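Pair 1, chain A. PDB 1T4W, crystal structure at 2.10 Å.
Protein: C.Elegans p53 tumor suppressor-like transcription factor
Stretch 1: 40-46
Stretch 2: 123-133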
# COMPACT_ATOMS: atom_id res chain seq x y z
N PRO A 40 2.05 -6.03 -8.40
CA PRO A 40 2.81 -7.05 -7.67
C PRO A 40 3.65 -6.45 -6.53
O PRO A 40 4.61 -5.72 -6.77
CB PRO A 40 3.67 -7.69 -8.76
CG PRO A 40 3.95 -6.52 -9.69
CD PRO A 40 2.62 -5.77 -9.74
N ILE A 41 3.25 -6.74 -5.30
CA ILE A 41 3.94 -6.23 -4.12
C ILE A 41 4.76 -7.33 -3.43
O ILE A 41 4.38 -8.51 -3.42
CB ILE A 41 2.94 -5.71 -3.04
CG1 ILE A 41 2.04 -4.60 -3.62
CG2 ILE A 41 3.71 -5.24 -1.77
CD1 ILE A 41 2.79 -3.31 -4.03
N GLN A 42 5.89 -6.93 -2.88
CA GLN A 42 6.71 -7.87 -2.11
C GLN A 42 7.05 -7.18 -0.80
O GLN A 42 7.65 -6.10 -0.81
CB GLN A 42 8.01 -8.20 -2.83
CG GLN A 42 7.81 -8.88 -4.17
CD GLN A 42 9.06 -9.62 -4.61
OE1 GLN A 42 10.16 -9.06 -4.62
NE2 GLN A 42 8.89 -10.89 -4.97
N VAL A 43 6.65 -7.76 0.32
CA VAL A 43 6.98 -7.19 1.63
C VAL A 43 8.08 -8.08 2.24
O VAL A 43 7.92 -9.29 2.32
CB VAL A 43 5.75 -7.16 2.58
CG1 VAL A 43 6.17 -6.61 3.97
CG2 VAL A 43 4.64 -6.27 1.96
N LYS A 44 9.19 -7.49 2.65
CA LYS A 44 10.28 -8.27 3.22
C LYS A 44 10.69 -7.72 4.57
O LYS A 44 10.52 -6.52 4.84
CB LYS A 44 11.50 -8.25 2.27
CG LYS A 44 11.28 -8.96 0.92
CD LYS A 44 12.47 -8.72 -0.00
CE LYS A 44 12.38 -9.55 -1.30
NZ LYS A 44 13.60 -9.36 -2.16
N TRP A 45 11.21 -8.59 5.43
CA TRP A 45 11.66 -8.13 6.74
C TRP A 45 12.71 -9.04 7.35
O TRP A 45 12.89 -10.18 6.93
CB TRP A 45 10.48 -7.99 7.71
CG TRP A 45 9.67 -9.25 7.94
CD1 TRP A 45 9.90 -10.22 8.89
CD2 TRP A 45 8.55 -9.71 7.17
NE1 TRP A 45 8.99 -11.25 8.75
CE2 TRP A 45 8.16 -10.97 7.70
CE3 TRP A 45 7.85 -9.19 6.07
CZ2 TRP A 45 7.09 -11.71 7.18
CZ3 TRP A 45 6.79 -9.92 5.54
CH2 TRP A 45 6.42 -11.17 6.10
N LYS A 46 13.41 -8.50 8.34
CA LYS A 46 14.40 -9.23 9.11
C LYS A 46 14.01 -9.00 10.58
O LYS A 46 13.80 -7.87 11.01
CB LYS A 46 15.81 -8.72 8.88
CG LYS A 46 16.83 -9.57 9.63
CD LYS A 46 17.79 -8.70 10.40
CE LYS A 46 18.58 -9.51 11.43
NZ LYS A 46 19.51 -8.64 12.19
N ILE A 123 -2.24 -14.01 7.39
CA ILE A 123 -1.89 -14.92 8.48
C ILE A 123 -0.68 -15.69 8.01
O ILE A 123 -0.72 -16.39 7.00
CB ILE A 123 -3.02 -15.92 8.81
CG1 ILE A 123 -4.18 -15.19 9.49
CG2 ILE A 123 -2.50 -16.99 9.75
CD1 ILE A 123 -5.00 -14.30 8.56
N MET A 124 0.41 -15.55 8.75
CA MET A 124 1.62 -16.23 8.36
C MET A 124 2.06 -17.31 9.33
O MET A 124 1.27 -17.80 10.12
CB MET A 124 2.70 -15.20 8.14
CG MET A 124 2.19 -14.22 7.08
SD MET A 124 3.38 -13.05 6.56
CE MET A 124 3.67 -12.21 8.13
N TYR A 125 3.33 -17.68 9.27
CA TYR A 125 3.82 -18.74 10.13
C TYR A 125 5.19 -18.37 10.64
O TYR A 125 5.89 -17.56 10.02
CB TYR A 125 3.88 -20.04 9.33
CG TYR A 125 4.61 -19.84 8.02
CD1 TYR A 125 6.01 -19.87 7.97
CD2 TYR A 125 3.91 -19.54 6.86
CE1 TYR A 125 6.69 -19.61 6.77
CE2 TYR A 125 4.58 -19.27 5.66
CZ TYR A 125 5.97 -19.31 5.63
OH TYR A 125 6.62 -19.05 4.45
N PRO A 126 5.59 -18.96 11.78
CA PRO A 126 6.90 -18.67 12.36
C PRO A 126 7.93 -18.89 11.28
O PRO A 126 7.83 -19.84 10.51
CB PRO A 126 7.02 -19.69 13.49
CG PRO A 126 5.58 -19.92 13.88
CD PRO A 126 4.91 -20.02 12.54
N GLY A 127 8.90 -17.99 11.22
CA GLY A 127 9.94 -18.10 10.22
C GLY A 127 9.66 -17.40 8.90
O GLY A 127 10.57 -17.26 8.09
N ALA A 128 8.42 -16.97 8.65
CA ALA A 128 8.15 -16.29 7.38
C ALA A 128 8.91 -14.96 7.39
O ALA A 128 8.96 -14.28 8.41
CB ALA A 128 6.65 -16.07 7.20
N VAL A 129 9.54 -14.60 6.27
CA VAL A 129 10.29 -13.35 6.21
C VAL A 129 9.92 -12.54 4.96
O VAL A 129 10.56 -11.55 4.63
CB VAL A 129 11.81 -13.60 6.20
CG1 VAL A 129 12.26 -14.25 7.53
CG2 VAL A 129 12.17 -14.53 5.02
N GLN A 130 8.88 -12.97 4.26
CA GLN A 130 8.46 -12.25 3.06
C GLN A 130 7.00 -12.50 2.79
O GLN A 130 6.44 -13.51 3.20
CB GLN A 130 9.28 -12.69 1.83
CG GLN A 130 9.04 -11.84 0.56
CD GLN A 130 10.10 -12.09 -0.52
OE1 GLN A 130 11.26 -12.26 -0.20
NE2 GLN A 130 9.69 -12.08 -1.79
N ALA A 131 6.35 -11.55 2.14
CA ALA A 131 4.97 -11.77 1.79
C ALA A 131 4.81 -11.21 0.40
O ALA A 131 5.17 -10.06 0.14
CB ALA A 131 4.03 -11.05 2.76
N ASN A 132 4.27 -12.03 -0.49
CA ASN A 132 4.02 -11.65 -1.87
C ASN A 132 2.53 -11.66 -2.15
O ASN A 132 1.79 -12.52 -1.65
CB ASN A 132 4.71 -12.62 -2.83
CG ASN A 132 6.21 -12.62 -2.65
OD1 ASN A 132 6.82 -11.57 -2.49
ND2 ASN A 132 6.81 -13.80 -2.70
N PHE A 133 2.08 -10.69 -2.94
CA PHE A 133 0.67 -10.62 -3.32
C PHE A 133 0.48 -9.46 -4.29
O PHE A 133 1.34 -8.58 -4.40
CB PHE A 133 -0.23 -10.41 -2.09
CG PHE A 133 0.12 -9.18 -1.27
CD1 PHE A 133 -0.41 -7.93 -1.59
CD2 PHE A 133 1.03 -9.27 -0.23
CE1 PHE A 133 -0.05 -6.77 -0.87
CE2 PHE A 133 1.41 -8.12 0.51
CZ PHE A 133 0.87 -6.86 0.18

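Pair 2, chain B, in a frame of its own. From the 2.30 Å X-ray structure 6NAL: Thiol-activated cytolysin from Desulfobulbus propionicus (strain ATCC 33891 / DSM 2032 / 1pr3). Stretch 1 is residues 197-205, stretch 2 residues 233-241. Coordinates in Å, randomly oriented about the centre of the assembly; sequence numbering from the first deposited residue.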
# COMPACT_ATOMS: atom_id res chain seq x y z
N PHE B 197 15.51 8.87 -37.47
CA PHE B 197 15.80 9.89 -38.48
C PHE B 197 15.01 9.63 -39.75
O PHE B 197 14.33 10.52 -40.24
CB PHE B 197 17.31 9.96 -38.80
CG PHE B 197 18.17 10.39 -37.64
CD1 PHE B 197 17.69 11.25 -36.68
CD2 PHE B 197 19.45 9.93 -37.51
CE1 PHE B 197 18.48 11.63 -35.60
CE2 PHE B 197 20.24 10.30 -36.44
CZ PHE B 197 19.75 11.14 -35.47
N TYR B 198 15.09 8.41 -40.28
CA TYR B 198 14.30 8.04 -41.45
C TYR B 198 13.94 6.55 -41.44
O TYR B 198 14.50 5.75 -40.68
CB TYR B 198 15.06 8.34 -42.75
CG TYR B 198 16.42 7.66 -42.83
CD1 TYR B 198 17.55 8.26 -42.29
CD2 TYR B 198 16.59 6.40 -43.46
CE1 TYR B 198 18.80 7.65 -42.39
CE2 TYR B 198 17.83 5.81 -43.54
CZ TYR B 198 18.92 6.46 -43.02
OH TYR B 198 20.15 5.87 -43.06
N SER B 199 13.05 6.18 -42.36
CA SER B 199 12.64 4.79 -42.53
C SER B 199 12.80 4.34 -43.99
O SER B 199 12.82 5.15 -44.92
CB SER B 199 11.18 4.59 -42.10
OG SER B 199 11.05 4.78 -40.71
N VAL B 200 12.90 3.02 -44.17
CA VAL B 200 12.96 2.40 -45.48
C VAL B 200 12.03 1.19 -45.49
O VAL B 200 12.20 0.26 -44.69
CB VAL B 200 14.37 1.98 -45.89
CG1 VAL B 200 14.28 1.39 -47.29
CG2 VAL B 200 15.37 3.13 -45.82
N SER B 201 11.09 1.18 -46.43
CA SER B 201 10.10 0.13 -46.55
C SER B 201 10.28 -0.58 -47.89
O SER B 201 11.02 -0.12 -48.77
CB SER B 201 8.69 0.72 -46.41
OG SER B 201 8.43 1.62 -47.47
N ALA B 202 9.62 -1.71 -48.03
CA ALA B 202 9.68 -2.50 -49.25
C ALA B 202 8.32 -3.12 -49.49
O ALA B 202 7.68 -3.58 -48.54
CB ALA B 202 10.77 -3.57 -49.14
N GLU B 203 7.84 -3.07 -50.74
CA GLU B 203 6.51 -3.56 -51.08
C GLU B 203 6.58 -5.05 -51.42
O GLU B 203 7.43 -5.48 -52.20
CB GLU B 203 5.93 -2.76 -52.25
CG GLU B 203 6.16 -3.33 -53.65
CD GLU B 203 5.73 -2.38 -54.78
OE1 GLU B 203 5.18 -1.28 -54.49
OE2 GLU B 203 5.97 -2.73 -55.97
N ARG B 204 5.79 -5.81 -50.77
CA ARG B 204 5.73 -7.23 -51.07
C ARG B 204 4.94 -7.41 -52.35
O ARG B 204 3.96 -6.69 -52.57
CB ARG B 204 5.07 -7.99 -49.95
CG ARG B 204 5.07 -9.51 -50.10
CD ARG B 204 4.13 -10.16 -49.01
NE ARG B 204 2.76 -9.65 -49.23
CZ ARG B 204 1.72 -10.37 -49.66
NH1 ARG B 204 1.84 -11.67 -49.89
NH2 ARG B 204 0.55 -9.77 -49.83
N PRO B 205 5.37 -8.30 -53.24
CA PRO B 205 4.66 -8.48 -54.50
C PRO B 205 3.28 -9.06 -54.26
O PRO B 205 3.09 -9.88 -53.35
CB PRO B 205 5.55 -9.44 -55.30
CG PRO B 205 6.88 -9.40 -54.63
CD PRO B 205 6.60 -9.11 -53.17
N LEU B 233 9.33 -15.16 -44.14
CA LEU B 233 8.99 -13.77 -43.83
C LEU B 233 9.70 -12.79 -44.75
O LEU B 233 10.73 -13.09 -45.36
CB LEU B 233 9.37 -13.42 -42.40
CG LEU B 233 8.89 -14.31 -41.29
CD1 LEU B 233 9.78 -14.11 -40.08
CD2 LEU B 233 7.47 -14.00 -40.96
N PHE B 234 9.15 -11.58 -44.78
CA PHE B 234 9.59 -10.49 -45.64
C PHE B 234 9.75 -9.23 -44.79
O PHE B 234 8.77 -8.73 -44.21
CB PHE B 234 8.54 -10.29 -46.75
CG PHE B 234 8.79 -9.14 -47.65
CD1 PHE B 234 9.58 -9.28 -48.76
CD2 PHE B 234 8.17 -7.93 -47.44
CE1 PHE B 234 9.81 -8.19 -49.59
CE2 PHE B 234 8.34 -6.86 -48.30
CZ PHE B 234 9.17 -7.00 -49.37
N VAL B 235 10.97 -8.70 -44.73
CA VAL B 235 11.26 -7.47 -44.04
C VAL B 235 10.61 -6.33 -44.78
O VAL B 235 11.08 -5.87 -45.83
CB VAL B 235 12.76 -7.27 -43.87
CG1 VAL B 235 13.03 -6.04 -43.08
CG2 VAL B 235 13.38 -8.45 -43.15
N LYS B 236 9.52 -5.83 -44.20
CA LYS B 236 8.74 -4.75 -44.78
C LYS B 236 9.30 -3.37 -44.47
O LYS B 236 9.08 -2.42 -45.25
CB LYS B 236 7.31 -4.81 -44.28
CG LYS B 236 6.38 -4.00 -45.13
CD LYS B 236 4.96 -4.04 -44.59
CE LYS B 236 4.07 -3.07 -45.36
NZ LYS B 236 2.70 -3.02 -44.82
N ASN B 237 9.99 -3.20 -43.35
CA ASN B 237 10.36 -1.85 -42.95
C ASN B 237 11.46 -1.91 -41.91
O ASN B 237 11.44 -2.78 -41.04
CB ASN B 237 9.11 -1.11 -42.42
CG ASN B 237 9.32 0.38 -42.26
OD1 ASN B 237 9.76 1.08 -43.17
ND2 ASN B 237 8.99 0.87 -41.10
N VAL B 238 12.45 -1.04 -42.06
CA VAL B 238 13.50 -0.81 -41.09
C VAL B 238 13.53 0.67 -40.76
O VAL B 238 13.37 1.51 -41.66
CB VAL B 238 14.89 -1.24 -41.60
CG1 VAL B 238 15.91 -1.12 -40.49
CG2 VAL B 238 14.89 -2.64 -42.16
N GLN B 239 13.73 1.00 -39.49
CA GLN B 239 13.87 2.37 -39.05
C GLN B 239 15.31 2.62 -38.72
O GLN B 239 15.98 1.75 -38.17
CB GLN B 239 13.07 2.67 -37.77
CG GLN B 239 11.67 2.24 -37.80
CD GLN B 239 11.02 2.28 -36.39
OE1 GLN B 239 9.81 2.31 -36.30
NE2 GLN B 239 11.82 2.29 -35.30
N TYR B 240 15.78 3.82 -39.00
CA TYR B 240 17.17 4.18 -38.78
C TYR B 240 17.25 5.44 -37.92
O TYR B 240 16.48 6.38 -38.12
CB TYR B 240 17.91 4.44 -40.13
CG TYR B 240 17.92 3.27 -41.04
CD1 TYR B 240 16.81 2.97 -41.79
CD2 TYR B 240 19.02 2.44 -41.15
CE1 TYR B 240 16.80 1.91 -42.63
CE2 TYR B 240 19.02 1.35 -42.01
CZ TYR B 240 17.90 1.11 -42.76
OH TYR B 240 17.78 0.05 -43.59
N GLY B 241 18.20 5.49 -37.02
CA GLY B 241 18.28 6.66 -36.21
C GLY B 241 19.34 6.56 -35.15
O GLY B 241 20.43 6.08 -35.43

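Both pairs are two-stranded antiparallel contacts. The strand axes run at 175° in pair 1 and 167° in pair 2, approaching to 4.6 and 4.5 Å, and N, CA and C of 14 central residues superpose with an RMSD of 0.8 Å. The register is preserved: I41(A)–F133(A) matches Y198(B)–Y240(B), and V43(A)–A131(A) matches V200(B)–V238(B), all four being hydrogen-bonded pairs. V43(A) N donates to A131(A) O at 2.7 Å and A131(A) N to V43(A) O at 2.8 Å; in pair 2, V200(B) N reaches V238(B) O at 3.0 Å and V238(B) N reaches V200(B) O at 2.9 Å. The ladder's last rung also recurs, with W45(A) N bonded to V129(A) O at 3.1 Å and A202(B) N to K236(B) O at 2.9 Å.

On the face carrying these hydrogen-bonded pairs, V43(A) and V200(B) are nearly identical: both are rotamer t, and their side-chain centres fall 0.2 Å apart. Each valine touches the aromatic ring diagonally across, V43(A) CG2 lying 4.0 Å from F133(A) CE2 and V200(B) CG2 3.7 Å from Y240(B) CE1. The ring's directly paired neighbour differs. F133(A), with chi1 p, receives I41(A) CB over its face, 4.2 Å from the centroid. In pair 2 Y198(B) takes chi1 p, and Y240(B), at m, sets its CB over the Y198(B) ring, 3.8 Å from the centroid. The two tyrosine planes are 15° from parallel but slid apart, with centroids 5.0 Å distant, so they barely overlap.

The opposite face, with Q42(A), K44(A), Q130(A) and N132(A) in pair 1, is polar in both. Q130(A) NE2 donates to N132(A) OD1 at 3.0 Å, tying together two residues of one strand. The matching N237(B) and Q239(B) face the short side chains of S199(B) and S201(B); S199(B) OG comes within 3.9 Å of Q239(B) CG.

The clearest divergence is at W45(A) and A202(B). The indole of W45(A), with 117 Å² of the residue covered, reaches across to the other stretch, where the loop leads into the strand: V129(A) CA sits 3.8 Å from the centroid of the W45(A) five-membered ring, over its face, and W45(A) NE1 makes a weak hydrogen bond to A128(A) O at 3.0 Å. M124(A) CE lies 3.6 Å from W45(A) CH2. With the small A202(B), the aromatic group comes from the other strand: F234(B), matched to G127(A), places CZ 3.8 Å from A202(B) CB and takes R204(B) CB over its ring face, 4.2 Å from the centroid.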